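Local coordinates for protein aminotransferase (Neisseria meningitidis Z2491, PDB 3JTX) that probably transfers amino groups between amino acids and keto acids, using pyridoxal phosphate carried as a Schiff base on a lysine, at residues A[10-15]-A[129-134]; A[185-190]-A[228-233]; A[308-313]-A[327-332]. All coordinates share one frame; numbering follows the deposited sequence. Where two conformers were deposited one is given.

Contact 1 of 3, residues A[10-15]-A[129-134]; sequences KPYPFA and FYQIYE. With MES (2-(N-morpholino)-ethanesulfonic acid), chain C.
Pro11, Tyr12 and Pro13 close round the side chain of Gln131. The CD of Pro13 packs 3.3 Å from Gln131 NE2, the proline ring crossing the amide chain at about a right angle. Lower on the same side chain, Gln131 CB sits 3.4 Å from the carbonyl O of Pro11. The glutamine reaches this place because its CG lies between the backbone N and the carbonyl carbon (chi1 58°) and the chain then bends. Its OE1 arrives at the edge of the Tyr12 ring, 3.8 Å from Tyr12 CD1, with amide and ring planes 63° apart. Arg101 donates to that OE1 and Gln131 NE2 donates to O1S of the bound MES at 3.0 Å and 162°, which together probably set the amide's rotation. Phe14 N donates to O3S of the MES at 3.2 Å, and the MES is also hydrogen-bonded to Arg374 and Gly38. As in many fold type I aminotransferases, the N-terminal segment here lies beside the probable active site, next to a buffer molecule bound by Arg374, consistent with its lying in the substrate site. Tyr273 and Thr272 of the second subunit pack against Pro11 and Tyr12, placing the contact at the dimer interface. The other side is much looser. Lys10 and Glu134 do not meet directly but share one water, which accepts from Lys10 N at 3.0 Å and donates to Glu134 OE1 at 2.9 Å, while Glu134 OE2 forms a salt bridge with Arg361 and the Lys10 side chain leads away from Gln131.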
loop_
_atom_site.group_PDB
_atom_site.type_symbol
_atom_site.label_atom_id
_atom_site.label_comp_id
_atom_site.label_asym_id
_atom_site.label_seq_id
_atom_site.Cartn_x
_atom_site.Cartn_y
_atom_site.Cartn_z
ATOM N N LYS A 10 12.472 1.208 15.521
ATOM C CA LYS A 10 12.825 -0.213 15.364
ATOM C C LYS A 10 11.546 -0.986 15.059
ATOM O O LYS A 10 10.796 -1.339 15.987
ATOM C CB LYS A 10 13.473 -0.772 16.631
ATOM C CG LYS A 10 14.819 -0.145 16.996
ATOM C CD LYS A 10 15.829 -0.284 15.866
ATOM C CE LYS A 10 17.228 0.174 16.281
ATOM N NZ LYS A 10 17.782 -0.641 17.405
ATOM N N PRO A 11 11.263 -1.221 13.757
ATOM C CA PRO A 11 9.965 -1.829 13.393
ATOM C C PRO A 11 9.819 -3.304 13.766
ATOM O O PRO A 11 8.694 -3.793 13.812
ATOM C CB PRO A 11 9.914 -1.663 11.864
ATOM C CG PRO A 11 11.357 -1.613 11.446
ATOM C CD PRO A 11 12.053 -0.862 12.564
ATOM N N TYR A 12 10.938 -3.995 14.015
ATOM C CA TYR A 12 10.925 -5.441 14.269
ATOM C C TYR A 12 11.693 -5.814 15.551
ATOM O O TYR A 12 12.906 -6.079 15.511
ATOM C CB TYR A 12 11.513 -6.215 13.084
ATOM C CG TYR A 12 10.894 -5.943 11.718
ATOM C CD1 TYR A 12 9.512 -5.758 11.543
ATOM C CD2 TYR A 12 11.706 -5.897 10.594
ATOM C CE1 TYR A 12 8.974 -5.516 10.270
ATOM C CE2 TYR A 12 11.192 -5.673 9.336
ATOM C CZ TYR A 12 9.843 -5.490 9.165
ATOM O OH TYR A 12 9.403 -5.268 7.878
ATOM N N PRO A 13 10.979 -5.852 16.693
ATOM C CA PRO A 13 11.606 -6.210 17.967
ATOM C C PRO A 13 12.414 -7.513 17.892
ATOM O O PRO A 13 13.522 -7.555 18.436
ATOM C CB PRO A 13 10.416 -6.378 18.916
ATOM C CG PRO A 13 9.324 -5.527 18.327
ATOM C CD PRO A 13 9.535 -5.567 16.837
ATOM N N PHE A 14 11.885 -8.535 17.193
ATOM C CA PHE A 14 12.539 -9.863 17.109
ATOM C C PHE A 14 14.008 -9.735 16.736
ATOM O O PHE A 14 14.838 -10.528 17.198
ATOM C CB PHE A 14 11.830 -10.817 16.128
ATOM C CG PHE A 14 12.424 -10.817 14.730
ATOM C CD1 PHE A 14 13.565 -11.572 14.438
ATOM C CD2 PHE A 14 11.857 -10.043 13.713
ATOM C CE1 PHE A 14 14.120 -11.567 13.156
ATOM C CE2 PHE A 14 12.408 -10.031 12.425
ATOM C CZ PHE A 14 13.542 -10.795 12.148
ATOM N N ALA A 15 14.335 -8.744 15.904
ATOM C CA ALA A 15 15.728 -8.503 15.522
ATOM C C ALA A 15 16.598 -8.081 16.700
ATOM O O ALA A 15 17.788 -8.367 16.712
ATOM C CB ALA A 15 15.822 -7.467 14.389
ATOM N N PHE A 129 3.145 -2.621 23.448
ATOM C CA PHE A 129 2.482 -2.154 22.227
ATOM C C PHE A 129 2.940 -2.923 20.990
ATOM O O PHE A 129 3.931 -3.647 21.019
ATOM C CB PHE A 129 2.713 -0.640 22.041
ATOM C CG PHE A 129 4.154 -0.243 21.840
ATOM C CD1 PHE A 129 4.990 -0.019 22.929
ATOM C CD2 PHE A 129 4.668 -0.055 20.563
ATOM C CE1 PHE A 129 6.314 0.346 22.750
ATOM C CE2 PHE A 129 5.989 0.328 20.373
ATOM C CZ PHE A 129 6.817 0.520 21.471
ATOM N N TYR A 130 2.190 -2.764 19.906
ATOM C CA TYR A 130 2.583 -3.264 18.591
ATOM C C TYR A 130 3.247 -2.122 17.852
ATOM O O TYR A 130 2.706 -1.013 17.781
ATOM C CB TYR A 130 1.357 -3.775 17.820
ATOM C CG TYR A 130 1.606 -4.326 16.429
ATOM C CD1 TYR A 130 2.457 -5.406 16.214
ATOM C CD2 TYR A 130 0.924 -3.807 15.329
ATOM C CE1 TYR A 130 2.636 -5.939 14.919
ATOM C CE2 TYR A 130 1.103 -4.331 14.033
ATOM C CZ TYR A 130 1.957 -5.382 13.833
ATOM O OH TYR A 130 2.126 -5.875 12.539
ATOM N N GLN A 131 4.433 -2.419 17.322
ATOM C CA GLN A 131 5.322 -1.482 16.601
ATOM C C GLN A 131 4.629 -0.404 15.764
ATOM O O GLN A 131 4.953 0.790 15.886
ATOM C CB GLN A 131 6.279 -2.309 15.687
ATOM C CG GLN A 131 5.523 -3.255 14.615
ATOM C CD GLN A 131 6.083 -4.704 14.502
ATOM O OE1 GLN A 131 6.196 -5.275 13.399
ATOM N NE2 GLN A 131 6.426 -5.289 15.633
ATOM N N ILE A 132 3.666 -0.811 14.929
ATOM C CA ILE A 132 2.994 0.094 13.990
ATOM C C ILE A 132 2.295 1.239 14.723
ATOM O O ILE A 132 2.278 2.355 14.245
ATOM C CB ILE A 132 1.959 -0.658 13.092
ATOM C CG1 ILE A 132 2.670 -1.552 12.075
ATOM C CG2 ILE A 132 1.050 0.326 12.362
ATOM C CD1 ILE A 132 3.625 -0.815 11.175
ATOM N N TYR A 133 1.736 0.964 15.914
ATOM C CA TYR A 133 1.019 2.019 16.653
ATOM C C TYR A 133 1.950 3.209 16.927
ATOM O O TYR A 133 1.566 4.371 16.755
ATOM C CB TYR A 133 0.400 1.527 17.977
ATOM C CG TYR A 133 -0.420 0.258 17.898
ATOM C CD1 TYR A 133 -0.978 -0.191 16.691
ATOM C CD2 TYR A 133 -0.643 -0.510 19.040
ATOM C CE1 TYR A 133 -1.701 -1.382 16.633
ATOM C CE2 TYR A 133 -1.389 -1.683 18.982
ATOM C CZ TYR A 133 -1.900 -2.111 17.785
ATOM O OH TYR A 133 -2.578 -3.296 17.747
ATOM N N GLU A 134 3.172 2.908 17.346
ATOM C CA GLU A 134 4.159 3.939 17.646
ATOM C C GLU A 134 4.652 4.629 16.375
ATOM O O GLU A 134 4.664 5.850 16.284
ATOM C CB GLU A 134 5.344 3.322 18.376
ATOM C CG GLU A 134 6.445 4.330 18.668
ATOM C CD GLU A 134 7.738 3.678 19.141
ATOM O OE1 GLU A 134 8.171 2.637 18.578
ATOM O OE2 GLU A 134 8.331 4.245 20.066
HETATM O O1 MES C . 3.738 -8.044 10.521
HETATM C C2 MES C . 5.004 -7.989 9.829
HETATM C C3 MES C . 6.254 -7.800 10.717
HETATM N N4 MES C . 6.182 -8.585 11.959
HETATM C C5 MES C . 4.926 -9.241 12.314
HETATM C C6 MES C . 3.804 -8.294 11.929
HETATM C C7 MES C . 7.398 -8.607 12.813
HETATM C C8 MES C . 7.480 -9.737 13.862
HETATM S S MES C . 7.980 -9.180 15.389
HETATM O O1S MES C . 7.024 -8.184 15.942
HETATM O O2S MES C . 8.011 -10.377 16.268
HETATM O O3S MES C . 9.321 -8.557 15.239
HETATM O O HOH W 1 10.984 1.949 18.030
#

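Contact 2 of 3, residues A[185-190]-A[228-233]; sequences LDLDGW and AQLGRS
Leu187, in the first turn of helix 187-200, meets Gln229 and Leu230 where helix 223-229 ends, in the large domain of a fold type I aminotransferase. Both helix ends carry a recognised motif. Asp186 is the N-cap, its OD1 accepting from Gly189 N at 2.9 Å, and Gly231, with positive phi, is the C-prime residue of a Schellman motif. Followed outward, the Leu187 side chain starts with a CB directed at the other segment. CG comes next, 4.0 Å from Gln229 OE1. Both methyls then face that same oxygen: CD1 lies 3.7 Å from Gln229 OE1 and CD2 3.6 Å from it, the leucine crossing the extended glutamine at about a right angle. CD2 is the busier methyl, also touching Gln229 CB at 4.2 Å and Leu230 CG at the same distance. No hydrogen bond spans the two segments; the join is made by van der Waals contact at a largely exposed surface, with Leu221 lying against Leu187 from a neighbouring loop. Arg232 turns instead to helix 187-200, where it forms a salt bridge with Asp198. Leu230 sends its CD1 past the leucine side chain to the helix backbone, 4.1 Å from Leu187 O.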
loop_
_atom_site.group_PDB
_atom_site.type_symbol
_atom_site.label_atom_id
_atom_site.label_comp_id
_atom_site.label_asym_id
_atom_site.label_seq_id
_atom_site.Cartn_x
_atom_site.Cartn_y
_atom_site.Cartn_z
ATOM N N LEU A 185 -10.112 -7.879 25.486
ATOM C CA LEU A 185 -10.828 -6.830 26.202
ATOM C C LEU A 185 -12.290 -7.272 26.362
ATOM O O LEU A 185 -12.926 -7.722 25.400
ATOM C CB LEU A 185 -10.739 -5.497 25.455
ATOM C CG LEU A 185 -11.175 -4.266 26.249
ATOM C CD1 LEU A 185 -10.277 -4.056 27.478
ATOM C CD2 LEU A 185 -11.221 -3.031 25.374
ATOM N N ASP A 186 -12.816 -7.170 27.574
ATOM C CA ASP A 186 -14.126 -7.728 27.841
ATOM C C ASP A 186 -15.213 -6.648 27.841
ATOM O O ASP A 186 -14.942 -5.505 27.503
ATOM C CB ASP A 186 -14.084 -8.549 29.121
ATOM C CG ASP A 186 -13.710 -7.741 30.349
ATOM O OD1 ASP A 186 -13.580 -6.494 30.287
ATOM O OD2 ASP A 186 -13.514 -8.384 31.401
ATOM N N LEU A 187 -16.444 -7.003 28.190
ATOM C CA LEU A 187 -17.505 -6.000 28.173
ATOM C C LEU A 187 -17.242 -4.816 29.115
ATOM O O LEU A 187 -17.539 -3.677 28.761
ATOM C CB LEU A 187 -18.869 -6.622 28.461
ATOM C CG LEU A 187 -19.506 -7.384 27.300
ATOM C CD1 LEU A 187 -20.730 -8.135 27.823
ATOM C CD2 LEU A 187 -19.882 -6.456 26.093
ATOM N N ASP A 188 -16.685 -5.072 30.296
ATOM C CA ASP A 188 -16.384 -3.977 31.242
ATOM C C ASP A 188 -15.321 -3.052 30.659
ATOM O O ASP A 188 -15.437 -1.823 30.752
ATOM C CB ASP A 188 -15.924 -4.518 32.583
ATOM C CG ASP A 188 -16.949 -5.397 33.210
ATOM O OD1 ASP A 188 -17.902 -4.856 33.814
ATOM O OD2 ASP A 188 -16.796 -6.633 33.068
ATOM N N GLY A 189 -14.316 -3.654 30.040
ATOM C CA GLY A 189 -13.214 -2.898 29.433
ATOM C C GLY A 189 -13.713 -2.082 28.253
ATOM O O GLY A 189 -13.368 -0.915 28.112
ATOM N N TRP A 190 -14.534 -2.688 27.403
ATOM C CA TRP A 190 -15.146 -1.944 26.292
ATOM C C TRP A 190 -16.047 -0.805 26.786
ATOM O O TRP A 190 -15.995 0.311 26.259
ATOM C CB TRP A 190 -15.908 -2.880 25.334
ATOM C CG TRP A 190 -15.006 -3.492 24.343
ATOM C CD1 TRP A 190 -14.675 -4.809 24.224
ATOM C CD2 TRP A 190 -14.247 -2.795 23.356
ATOM N NE1 TRP A 190 -13.793 -4.983 23.186
ATOM C CE2 TRP A 190 -13.507 -3.758 22.642
ATOM C CE3 TRP A 190 -14.128 -1.448 22.997
ATOM C CZ2 TRP A 190 -12.662 -3.415 21.595
ATOM C CZ3 TRP A 190 -13.303 -1.115 21.940
ATOM C CH2 TRP A 190 -12.571 -2.090 21.267
ATOM N N ALA A 228 -22.708 -3.384 19.888
ATOM C CA ALA A 228 -24.058 -3.955 19.744
ATOM C C ALA A 228 -24.612 -4.417 21.092
ATOM O O ALA A 228 -25.732 -4.065 21.464
ATOM C CB ALA A 228 -24.034 -5.119 18.736
ATOM N N GLN A 229 -23.817 -5.192 21.827
ATOM C CA GLN A 229 -24.243 -5.736 23.113
ATOM C C GLN A 229 -24.529 -4.663 24.159
ATOM O O GLN A 229 -25.394 -4.853 25.015
ATOM C CB GLN A 229 -23.244 -6.777 23.631
ATOM C CG GLN A 229 -23.325 -8.118 22.840
ATOM C CD GLN A 229 -22.291 -9.171 23.295
ATOM O OE1 GLN A 229 -21.706 -9.064 24.367
ATOM N NE2 GLN A 229 -22.071 -10.181 22.463
ATOM N N LEU A 230 -23.833 -3.533 24.065
ATOM C CA LEU A 230 -24.025 -2.418 24.981
ATOM C C LEU A 230 -24.985 -1.348 24.427
ATOM O O LEU A 230 -25.151 -0.311 25.034
ATOM C CB LEU A 230 -22.657 -1.804 25.310
ATOM C CG LEU A 230 -21.696 -2.688 26.113
ATOM C CD1 LEU A 230 -20.298 -2.055 26.160
ATOM C CD2 LEU A 230 -22.223 -2.944 27.511
ATOM N N GLY A 231 -25.612 -1.594 23.280
ATOM C CA GLY A 231 -26.652 -0.701 22.755
ATOM C C GLY A 231 -26.116 0.565 22.108
ATOM O O GLY A 231 -26.809 1.574 22.039
ATOM N N ARG A 232 -24.891 0.495 21.617
ATOM C CA ARG A 232 -24.144 1.660 21.147
ATOM C C ARG A 232 -23.988 1.596 19.637
ATOM O O ARG A 232 -23.828 0.515 19.091
ATOM C CB ARG A 232 -22.757 1.634 21.808
ATOM C CG ARG A 232 -21.864 2.816 21.495
ATOM C CD ARG A 232 -20.522 2.717 22.231
ATOM N NE ARG A 232 -19.740 3.936 22.041
ATOM C CZ ARG A 232 -19.844 5.027 22.799
ATOM N NH1 ARG A 232 -20.679 5.059 23.843
ATOM N NH2 ARG A 232 -19.103 6.094 22.516
ATOM N N SER A 233 -24.040 2.745 18.967
ATOM C CA SER A 233 -23.824 2.815 17.524
ATOM C C SER A 233 -22.348 2.537 17.180
ATOM O O SER A 233 -21.503 2.395 18.057
ATOM C CB SER A 233 -24.215 4.206 17.008
ATOM O OG SER A 233 -23.187 5.159 17.265
#

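Contact 3 of 3, residues A[308-313]-A[327-332]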
loop_
_atom_site.group_PDB
_atom_site.type_symbol
_atom_site.label_atom_id
_atom_site.label_comp_id
_atom_site.label_asym_id
_atom_site.label_seq_id
_atom_site.Cartn_x
_atom_site.Cartn_y
_atom_site.Cartn_z
ATOM N N GLU A 308 -2.607 -27.101 24.868
ATOM C CA GLU A 308 -3.082 -28.164 25.733
ATOM C C GLU A 308 -1.940 -28.943 26.372
ATOM O O GLU A 308 -2.053 -29.368 27.509
ATOM C CB GLU A 308 -3.953 -29.151 24.951
ATOM C CG GLU A 308 -5.394 -28.785 24.930
ATOM C CD GLU A 308 -6.224 -29.701 24.043
ATOM O OE1 GLU A 308 -5.656 -30.634 23.412
ATOM O OE2 GLU A 308 -7.450 -29.464 23.974
ATOM N N ARG A 309 -0.851 -29.125 25.625
ATOM C CA ARG A 309 0.297 -29.888 26.094
ATOM C C ARG A 309 1.346 -29.011 26.781
ATOM O O ARG A 309 1.919 -29.411 27.796
ATOM C CB ARG A 309 0.903 -30.658 24.926
ATOM C CG ARG A 309 -0.099 -31.629 24.297
ATOM C CD ARG A 309 0.499 -32.464 23.177
ATOM N NE ARG A 309 1.599 -33.310 23.646
ATOM C CZ ARG A 309 2.462 -33.956 22.856
ATOM N NH1 ARG A 309 2.358 -33.895 21.529
ATOM N NH2 ARG A 309 3.436 -34.675 23.406
ATOM N N VAL A 310 1.571 -27.807 26.252
ATOM C CA VAL A 310 2.602 -26.907 26.769
ATOM C C VAL A 310 2.249 -26.273 28.125
ATOM O O VAL A 310 3.104 -26.183 29.007
ATOM C CB VAL A 310 2.944 -25.786 25.734
ATOM C CG1 VAL A 310 3.808 -24.711 26.358
ATOM C CG2 VAL A 310 3.610 -26.376 24.503
ATOM N N ILE A 311 1.010 -25.803 28.293
ATOM C CA ILE A 311 0.659 -25.078 29.514
ATOM C C ILE A 311 0.894 -25.940 30.764
ATOM O O ILE A 311 1.571 -25.488 31.697
ATOM C CB ILE A 311 -0.777 -24.492 29.471
ATOM C CG1 ILE A 311 -0.858 -23.343 28.463
ATOM C CG2 ILE A 311 -1.221 -24.033 30.865
ATOM C CD1 ILE A 311 -0.041 -22.101 28.829
ATOM N N PRO A 312 0.368 -27.181 30.787
ATOM C CA PRO A 312 0.613 -28.003 31.985
ATOM C C PRO A 312 2.091 -28.337 32.222
ATOM O O PRO A 312 2.493 -28.527 33.374
ATOM C CB PRO A 312 -0.210 -29.283 31.754
ATOM C CG PRO A 312 -0.819 -29.170 30.418
ATOM C CD PRO A 312 -0.464 -27.865 29.784
ATOM N N ILE A 313 2.897 -28.404 31.160
ATOM C CA ILE A 313 4.340 -28.637 31.338
ATOM C C ILE A 313 4.952 -27.419 32.041
ATOM O O ILE A 313 5.621 -27.558 33.062
ATOM C CB ILE A 313 5.070 -28.938 30.004
ATOM C CG1 ILE A 313 4.591 -30.271 29.423
ATOM C CG2 ILE A 313 6.581 -29.021 30.208
ATOM C CD1 ILE A 313 5.091 -30.536 28.018
ATOM N N PHE A 327 -1.727 -16.911 19.777
ATOM C CA PHE A 327 -0.736 -17.982 19.869
ATOM C C PHE A 327 0.482 -17.637 20.731
ATOM O O PHE A 327 1.528 -18.299 20.634
ATOM C CB PHE A 327 -0.353 -18.556 18.472
ATOM C CG PHE A 327 0.131 -17.548 17.446
ATOM C CD1 PHE A 327 1.222 -16.721 17.683
ATOM C CD2 PHE A 327 -0.463 -17.504 16.183
ATOM C CE1 PHE A 327 1.685 -15.853 16.705
ATOM C CE2 PHE A 327 -0.014 -16.628 15.207
ATOM C CZ PHE A 327 1.067 -15.803 15.467
ATOM N N TYR A 328 0.339 -16.652 21.615
ATOM C CA TYR A 328 1.421 -16.268 22.527
ATOM C C TYR A 328 1.184 -16.756 23.939
ATOM O O TYR A 328 0.030 -16.832 24.397
ATOM C CB TYR A 328 1.589 -14.749 22.566
ATOM C CG TYR A 328 1.872 -14.170 21.219
ATOM C CD1 TYR A 328 3.099 -14.390 20.581
ATOM C CD2 TYR A 328 0.921 -13.406 20.571
ATOM C CE1 TYR A 328 3.357 -13.849 19.320
ATOM C CE2 TYR A 328 1.166 -12.864 19.314
ATOM C CZ TYR A 328 2.377 -13.076 18.696
ATOM O OH TYR A 328 2.574 -12.549 17.426
ATOM N N ILE A 329 2.279 -17.114 24.608
ATOM C CA ILE A 329 2.318 -17.241 26.051
ATOM C C ILE A 329 3.175 -16.052 26.549
ATOM O O ILE A 329 4.325 -15.884 26.133
ATOM C CB ILE A 329 2.957 -18.559 26.497
ATOM C CG1 ILE A 329 2.124 -19.759 26.016
ATOM C CG2 ILE A 329 3.087 -18.599 28.008
ATOM C CD1 ILE A 329 2.730 -21.097 26.393
ATOM N N TRP A 330 2.589 -15.221 27.405
ATOM C CA TRP A 330 3.287 -14.090 28.031
ATOM C C TRP A 330 3.765 -14.601 29.383
ATOM O O TRP A 330 3.058 -14.508 30.393
ATOM C CB TRP A 330 2.300 -12.909 28.114
ATOM C CG TRP A 330 2.761 -11.548 28.601
ATOM C CD1 TRP A 330 2.142 -10.783 29.575
ATOM C CD2 TRP A 330 3.826 -10.741 28.087
ATOM N NE1 TRP A 330 2.774 -9.577 29.705
ATOM C CE2 TRP A 330 3.820 -9.527 28.816
ATOM C CE3 TRP A 330 4.798 -10.930 27.096
ATOM C CZ2 TRP A 330 4.757 -8.510 28.590
ATOM C CZ3 TRP A 330 5.744 -9.921 26.881
ATOM C CH2 TRP A 330 5.702 -8.722 27.605
ATOM N N LEU A 331 4.971 -15.158 29.397
ATOM C CA LEU A 331 5.456 -15.920 30.535
ATOM C C LEU A 331 6.135 -15.042 31.593
ATOM O O LEU A 331 7.128 -14.354 31.317
ATOM C CB LEU A 331 6.421 -17.012 30.057
ATOM C CG LEU A 331 6.917 -17.952 31.162
ATOM C CD1 LEU A 331 5.753 -18.814 31.683
ATOM C CD2 LEU A 331 8.078 -18.828 30.687
ATOM N N LYS A 332 5.597 -15.079 32.807
ATOM C CA LYS A 332 6.189 -14.380 33.941
ATOM C C LYS A 332 7.500 -15.059 34.340
ATOM O O LYS A 332 7.528 -16.253 34.644
ATOM C CB LYS A 332 5.208 -14.348 35.125
ATOM C CG LYS A 332 5.654 -13.462 36.301
ATOM C CD LYS A 332 4.625 -13.494 37.455
ATOM C CE LYS A 332 5.254 -13.126 38.802
ATOM N NZ LYS A 332 4.260 -13.115 39.934
#
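Helix residues 308-313 lie over strand 328-332 with Ile311 and Ile329 as the closest backbone pair, their CA atoms 8.7 Å apart, a spacing that leaves the gap to be filled by side chains alone. A single methyl does most of the bridging. Ile329 CD1 touches Val310 CG1 at 3.8 Å and Ile311 CD1 also at 3.8 Å, so one strand residue is received by two successive helix residues. Ile329 points at the helix, and its chain stretches to full length (chi2 178°), which carries CD1 across to the helix. Val310 meets it obliquely with the branch that stands anti to its own backbone N (chi1 169°). Ile311 behaves differently: its CB does not aim at the strand, but the bend in its chain (chi2 -66°) brings CD1 round, and the two isoleucines slide past each other in opposite directions. The long helix 294-314 and the small antiparallel sheet it covers belong to the C-terminal small domain of the fold type I architecture, where the long helix probably links the large domain to the small one. At Pro312, which has no N-H to offer the preceding turn, that helix is kinked. The apolar layer continues beyond these three residues: Phe307 and Leu314 also touch Ile329, while Cys384 of helix 381-394 packs on Val310. Backbone hydrogen bonds pair Ile329 with Ile375 of the adjoining strand 372-376, and alternation along strand 328-332 sends Tyr328 and Trp330 to the opposite face of the sheet from Ile329.

In the fold
Contact 1 is the one at the ligand site, its centre about 11 Å from that of the chain, against about 20 Å for contact 2 and 19 Å for contact 3. Contact 3 approaches contact 1 to about 7 Å between nearest atoms (centres 23 Å apart), and strand 328-332 is paired with strand 372-376, whose Arg374 binds the MES. Contact 2 lies on the opposite side of the chain's centre from contact 1, 28 Å away centre to centre, and 29 Å from contact 3. The cofactor is carried by Lys245; helix 131-139 of contact 1 probably reaches its surroundings through Tyr133, hydrogen-bonded to Asp207.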